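Local structure of alpha-glucosidase (5HQA) at residues E186-N198 with E408-L420. The protein hydrolyses alpha-glucosides as a chloride-activated, calcium-containing glycoside hydrolase of family 97. Residues are numbered along the deposited sequence; the frame is centred on the assembly and turned at random.
Sequences EAALVDYAAMVLN and EWHDGQFMVNEYL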
loop_
_atom_site.group_PDB
_atom_site.type_symbol
_atom_site.label_atom_id
_atom_site.label_comp_id
_atom_site.label_asym_id
_atom_site.label_seq_id
_atom_site.Cartn_x
_atom_site.Cartn_y
_atom_site.Cartn_z
ATOM N N GLU A 186 -2.908 -11.225 1.444
ATOM C CA GLU A 186 -3.009 -11.733 2.803
ATOM C C GLU A 186 -3.297 -10.571 3.746
ATOM O O GLU A 186 -3.122 -9.400 3.394
ATOM C CB GLU A 186 -1.750 -12.513 3.212
ATOM C CG GLU A 186 -0.434 -11.825 2.981
ATOM C CD GLU A 186 0.749 -12.701 3.403
ATOM O OE1 GLU A 186 1.837 -12.556 2.810
ATOM O OE2 GLU A 186 0.593 -13.534 4.327
ATOM N N ALA A 187 -3.765 -10.901 4.948
ATOM C CA ALA A 187 -4.130 -9.877 5.913
ATOM C C ALA A 187 -3.570 -10.228 7.285
ATOM O O ALA A 187 -3.509 -11.405 7.659
ATOM C CB ALA A 187 -5.660 -9.703 5.992
ATOM N N ALA A 188 -3.169 -9.189 8.027
ATOM C CA ALA A 188 -2.657 -9.313 9.394
ATOM C C ALA A 188 -1.386 -10.164 9.427
ATOM O O ALA A 188 -1.290 -11.172 10.135
ATOM C CB ALA A 188 -3.728 -9.874 10.347
ATOM N N LEU A 189 -0.390 -9.729 8.657
ATOM C CA LEU A 189 0.888 -10.443 8.592
ATOM C C LEU A 189 1.698 -10.072 9.829
ATOM O O LEU A 189 2.356 -9.028 9.866
ATOM C CB LEU A 189 1.625 -10.103 7.302
ATOM C CG LEU A 189 3.035 -10.668 7.137
ATOM C CD1 LEU A 189 3.063 -12.194 7.275
ATOM C CD2 LEU A 189 3.593 -10.237 5.778
ATOM N N VAL A 190 1.622 -10.927 10.852
ATOM C CA VAL A 190 2.202 -10.687 12.170
ATOM C C VAL A 190 2.987 -11.924 12.582
ATOM O O VAL A 190 2.439 -13.032 12.574
ATOM C CB VAL A 190 1.118 -10.390 13.224
ATOM C CG1 VAL A 190 1.753 -10.196 14.601
ATOM C CG2 VAL A 190 0.304 -9.171 12.824
ATOM N N ASP A 191 4.256 -11.736 12.951
ATOM C CA ASP A 191 5.118 -12.824 13.433
ATOM C C ASP A 191 5.101 -14.027 12.486
ATOM O O ASP A 191 4.951 -15.179 12.901
ATOM C CB ASP A 191 4.727 -13.256 14.850
ATOM C CG ASP A 191 5.732 -14.225 15.453
ATOM O OD1 ASP A 191 6.939 -14.063 15.160
ATOM O OD2 ASP A 191 5.325 -15.158 16.190
ATOM N N TYR A 192 5.267 -13.752 11.198
ATOM C CA TYR A 192 5.192 -14.790 10.186
ATOM C C TYR A 192 5.917 -14.269 8.956
ATOM O O TYR A 192 6.210 -13.075 8.851
ATOM C CB TYR A 192 3.734 -15.136 9.881
ATOM C CG TYR A 192 3.456 -16.522 9.322
ATOM C CD1 TYR A 192 3.265 -17.615 10.173
ATOM C CD2 TYR A 192 3.319 -16.725 7.944
ATOM C CE1 TYR A 192 2.975 -18.878 9.664
ATOM C CE2 TYR A 192 3.022 -17.986 7.425
ATOM C CZ TYR A 192 2.856 -19.053 8.293
ATOM O OH TYR A 192 2.558 -20.295 7.783
ATOM N N ALA A 193 6.227 -15.178 8.041
ATOM C CA ALA A 193 6.909 -14.826 6.802
ATOM C C ALA A 193 5.889 -14.448 5.734
ATOM O O ALA A 193 4.825 -15.065 5.637
ATOM C CB ALA A 193 7.766 -15.997 6.312
ATOM N N ALA A 194 6.220 -13.442 4.922
ATOM C CA ALA A 194 5.314 -13.053 3.847
ATOM C C ALA A 194 5.146 -14.188 2.846
ATOM O O ALA A 194 6.061 -14.978 2.604
ATOM C CB ALA A 194 5.821 -11.809 3.112
ATOM N N MET A 195 3.959 -14.248 2.250
ATOM C CA MET A 195 3.645 -15.219 1.213
ATOM C C MET A 195 3.938 -14.620 -0.160
ATOM O O MET A 195 3.440 -13.544 -0.503
ATOM C CB MET A 195 2.180 -15.637 1.314
ATOM C CG MET A 195 1.737 -16.629 0.256
ATOM S SD MET A 195 -0.016 -17.054 0.484
ATOM C CE MET A 195 -0.841 -15.517 0.017
ATOM N N VAL A 196 4.752 -15.320 -0.928
ATOM C CA VAL A 196 4.923 -15.126 -2.358
ATOM C C VAL A 196 4.168 -16.262 -3.041
ATOM O O VAL A 196 3.965 -17.319 -2.439
ATOM C CB VAL A 196 6.441 -15.139 -2.650
ATOM C CG1 VAL A 196 6.766 -15.645 -4.021
ATOM C CG2 VAL A 196 7.054 -13.766 -2.330
ATOM N N LEU A 197 3.709 -16.060 -4.279
ATOM C CA LEU A 197 2.968 -17.106 -4.979
ATOM C C LEU A 197 3.853 -17.746 -6.039
ATOM O O LEU A 197 4.397 -17.054 -6.902
ATOM C CB LEU A 197 1.690 -16.564 -5.621
ATOM C CG LEU A 197 0.674 -16.030 -4.608
ATOM C CD1 LEU A 197 -0.554 -15.465 -5.317
ATOM C CD2 LEU A 197 0.300 -17.127 -3.606
ATOM N N ASN A 198 3.961 -19.071 -5.993
ATOM C CA ASN A 198 4.874 -19.831 -6.842
ATOM C C ASN A 198 4.021 -20.766 -7.688
ATOM O O ASN A 198 3.410 -21.696 -7.157
ATOM C CB ASN A 198 5.864 -20.601 -5.963
ATOM C CG ASN A 198 6.900 -21.379 -6.755
ATOM O OD1 ASN A 198 6.721 -21.687 -7.931
ATOM N ND2 ASN A 198 7.991 -21.725 -6.085
ATOM N N GLU A 408 19.128 -10.815 5.261
ATOM C CA GLU A 408 17.739 -11.237 5.350
ATOM C C GLU A 408 16.932 -10.556 4.252
ATOM O O GLU A 408 17.369 -9.577 3.640
ATOM C CB GLU A 408 17.139 -10.908 6.727
ATOM C CG GLU A 408 17.951 -11.433 7.909
ATOM C CD GLU A 408 17.897 -12.955 8.083
ATOM O OE1 GLU A 408 17.122 -13.634 7.371
ATOM O OE2 GLU A 408 18.638 -13.474 8.954
ATOM N N TRP A 409 15.730 -11.083 4.025
ATOM C CA TRP A 409 14.759 -10.487 3.122
ATOM C C TRP A 409 13.932 -9.426 3.835
ATOM O O TRP A 409 13.644 -9.537 5.033
ATOM C CB TRP A 409 13.819 -11.559 2.579
ATOM C CG TRP A 409 14.479 -12.516 1.640
ATOM C CD1 TRP A 409 15.060 -13.707 1.958
ATOM C CD2 TRP A 409 14.620 -12.363 0.220
ATOM N NE1 TRP A 409 15.566 -14.306 0.822
ATOM C CE2 TRP A 409 15.310 -13.500 -0.258
ATOM C CE3 TRP A 409 14.221 -11.376 -0.698
ATOM C CZ2 TRP A 409 15.615 -13.679 -1.615
ATOM C CZ3 TRP A 409 14.540 -11.547 -2.048
ATOM C CH2 TRP A 409 15.233 -12.689 -2.488
ATOM N N HIS A 410 13.519 -8.403 3.073
ATOM C CA HIS A 410 12.602 -7.401 3.613
ATOM C C HIS A 410 11.283 -8.009 4.054
ATOM O O HIS A 410 10.595 -7.415 4.884
ATOM C CB HIS A 410 12.290 -6.314 2.580
ATOM C CG HIS A 410 13.437 -5.396 2.286
ATOM N ND1 HIS A 410 14.549 -5.796 1.575
ATOM C CD2 HIS A 410 13.628 -4.086 2.585
ATOM C CE1 HIS A 410 15.384 -4.775 1.463
ATOM N NE2 HIS A 410 14.847 -3.725 2.066
ATOM N N ASP A 411 10.896 -9.161 3.502
ATOM C CA ASP A 411 9.567 -9.706 3.770
ATOM C C ASP A 411 9.612 -11.063 4.478
ATOM O O ASP A 411 8.614 -11.793 4.488
ATOM C CB ASP A 411 8.738 -9.766 2.477
ATOM C CG ASP A 411 9.404 -10.549 1.345
ATOM O OD1 ASP A 411 10.636 -10.432 1.141
ATOM O OD2 ASP A 411 8.667 -11.261 0.615
ATOM N N GLY A 412 10.739 -11.408 5.111
ATOM C CA GLY A 412 10.760 -12.567 5.980
ATOM C C GLY A 412 10.189 -12.264 7.366
ATOM O O GLY A 412 9.890 -11.121 7.715
ATOM N N GLN A 413 10.033 -13.328 8.165
ATOM C CA GLN A 413 9.538 -13.167 9.533
ATOM C C GLN A 413 10.392 -12.183 10.332
ATOM O O GLN A 413 9.861 -11.363 11.092
ATOM C CB GLN A 413 9.495 -14.525 10.236
ATOM C CG GLN A 413 9.090 -14.465 11.706
ATOM C CD GLN A 413 9.145 -15.829 12.364
ATOM O OE1 GLN A 413 9.929 -16.692 11.964
ATOM N NE2 GLN A 413 8.306 -16.038 13.372
ATOM N N PHE A 414 11.719 -12.248 10.177
ATOM C CA PHE A 414 12.585 -11.338 10.921
ATOM C C PHE A 414 12.211 -9.881 10.660
ATOM O O PHE A 414 12.032 -9.095 11.598
ATOM C CB PHE A 414 14.057 -11.568 10.563
ATOM C CG PHE A 414 14.958 -10.496 11.104
ATOM C CD1 PHE A 414 15.323 -10.495 12.450
ATOM C CD2 PHE A 414 15.388 -9.449 10.290
ATOM C CE1 PHE A 414 16.126 -9.483 12.965
ATOM C CE2 PHE A 414 16.191 -8.430 10.805
ATOM C CZ PHE A 414 16.557 -8.451 12.140
ATOM N N MET A 415 12.108 -9.496 9.384
ATOM C CA MET A 415 11.818 -8.097 9.075
ATOM C C MET A 415 10.367 -7.747 9.372
ATOM O O MET A 415 10.074 -6.618 9.794
ATOM C CB MET A 415 12.164 -7.777 7.618
ATOM C CG MET A 415 13.646 -7.437 7.431
ATOM S SD MET A 415 14.177 -6.043 8.461
ATOM C CE MET A 415 13.162 -4.701 7.847
ATOM N N VAL A 416 9.440 -8.688 9.150
ATOM C CA VAL A 416 8.048 -8.451 9.539
ATOM C C VAL A 416 7.990 -7.999 10.993
ATOM O O VAL A 416 7.345 -6.998 11.330
ATOM C CB VAL A 416 7.196 -9.711 9.293
ATOM C CG1 VAL A 416 5.876 -9.645 10.083
ATOM C CG2 VAL A 416 6.930 -9.888 7.798
ATOM N N ASN A 417 8.722 -8.694 11.864
ATOM C CA ASN A 417 8.759 -8.311 13.271
ATOM C C ASN A 417 9.540 -7.020 13.491
ATOM O O ASN A 417 9.193 -6.225 14.377
ATOM C CB ASN A 417 9.362 -9.447 14.100
ATOM C CG ASN A 417 8.420 -10.633 14.223
ATOM O OD1 ASN A 417 7.206 -10.481 14.056
ATOM N ND2 ASN A 417 8.968 -11.819 14.505
ATOM N N GLU A 418 10.590 -6.796 12.696
ATOM C CA GLU A 418 11.394 -5.588 12.822
ATOM C C GLU A 418 10.581 -4.340 12.484
ATOM O O GLU A 418 10.670 -3.323 13.184
ATOM C CB GLU A 418 12.625 -5.713 11.921
ATOM C CG GLU A 418 13.751 -4.764 12.251
ATOM C CD GLU A 418 14.411 -5.046 13.597
ATOM O OE1 GLU A 418 14.473 -6.220 14.032
ATOM O OE2 GLU A 418 14.864 -4.067 14.225
ATOM N N TYR A 419 9.776 -4.397 11.418
ATOM C CA TYR A 419 8.944 -3.247 11.070
ATOM C C TYR A 419 7.959 -2.932 12.185
ATOM O O TYR A 419 7.771 -1.768 12.557
ATOM C CB TYR A 419 8.169 -3.502 9.777
ATOM C CG TYR A 419 8.973 -3.539 8.501
ATOM C CD1 TYR A 419 9.626 -2.400 8.025
ATOM C CD2 TYR A 419 9.039 -4.706 7.739
ATOM C CE1 TYR A 419 10.347 -2.439 6.829
ATOM C CE2 TYR A 419 9.752 -4.758 6.551
ATOM C CZ TYR A 419 10.405 -3.624 6.105
ATOM O OH TYR A 419 11.099 -3.670 4.919
ATOM N N LEU A 420 7.285 -3.962 12.705
ATOM C CA LEU A 420 6.264 -3.713 13.715
ATOM C C LEU A 420 6.881 -3.190 15.005
ATOM O O LEU A 420 6.275 -2.354 15.681
ATOM C CB LEU A 420 5.445 -4.983 13.970
ATOM C CG LEU A 420 4.234 -4.750 14.880
ATOM C CD1 LEU A 420 3.319 -3.686 14.290
ATOM C CD2 LEU A 420 3.468 -6.039 15.140
HETATM O O HOH W 1 5.028 -8.931 13.526
#
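The carboxylate of Asp-191 takes two amides of the helix on a single oxygen, OD1, approached from opposite faces of its plane. Asn-417 ND2 meets Asp-191 OD1 at 3.1 Å on the anti side, nearly straight (165°) and close to its own amide plane. Gln-413 NE2 comes from above the carboxylate, 54° out of plane, 3.0 Å from Asp-191 OD1. An aspartate suits this place because one carboxylate oxygen can accept from both amides, four residues apart on the helix, while its charge is matched by a salt bridge from OD2 to Lys-220. Gln-413 reaches Asp-191 with an extended chain, CG anti to the backbone N (chi1 176°), and its OE1 accepts from Lys-219 N. One water bridges Asp-191 N and Asn-417 OD1, tying down the backbone too.

Branched Val-416 points at the 188-194 loop: CG2 lies 3.9 Å from Leu-189 CD2, and its methyls also meet the backbone oxygens of Leu-189 and Tyr-192. Tyr-192 O, buried without a conventional partner, receives a CA-H...O contact from Gln-413. Just before the helix, Asp-411 O accepts from Ala-194 N at 2.9 Å. The Ala-194 methyl sits against that same oxygen and Asp-411 CB (Ala-194 CB to Asp-411 CB 3.6 Å), a closeness that suits a small residue.

The contact thus docks the first turns of helix 413-428, in the catalytic barrel region, onto the loop joining strands 181-187 and 195-199 of the N-terminal beta region, with strand 218-221 flanking Ala-193 and Gln-413.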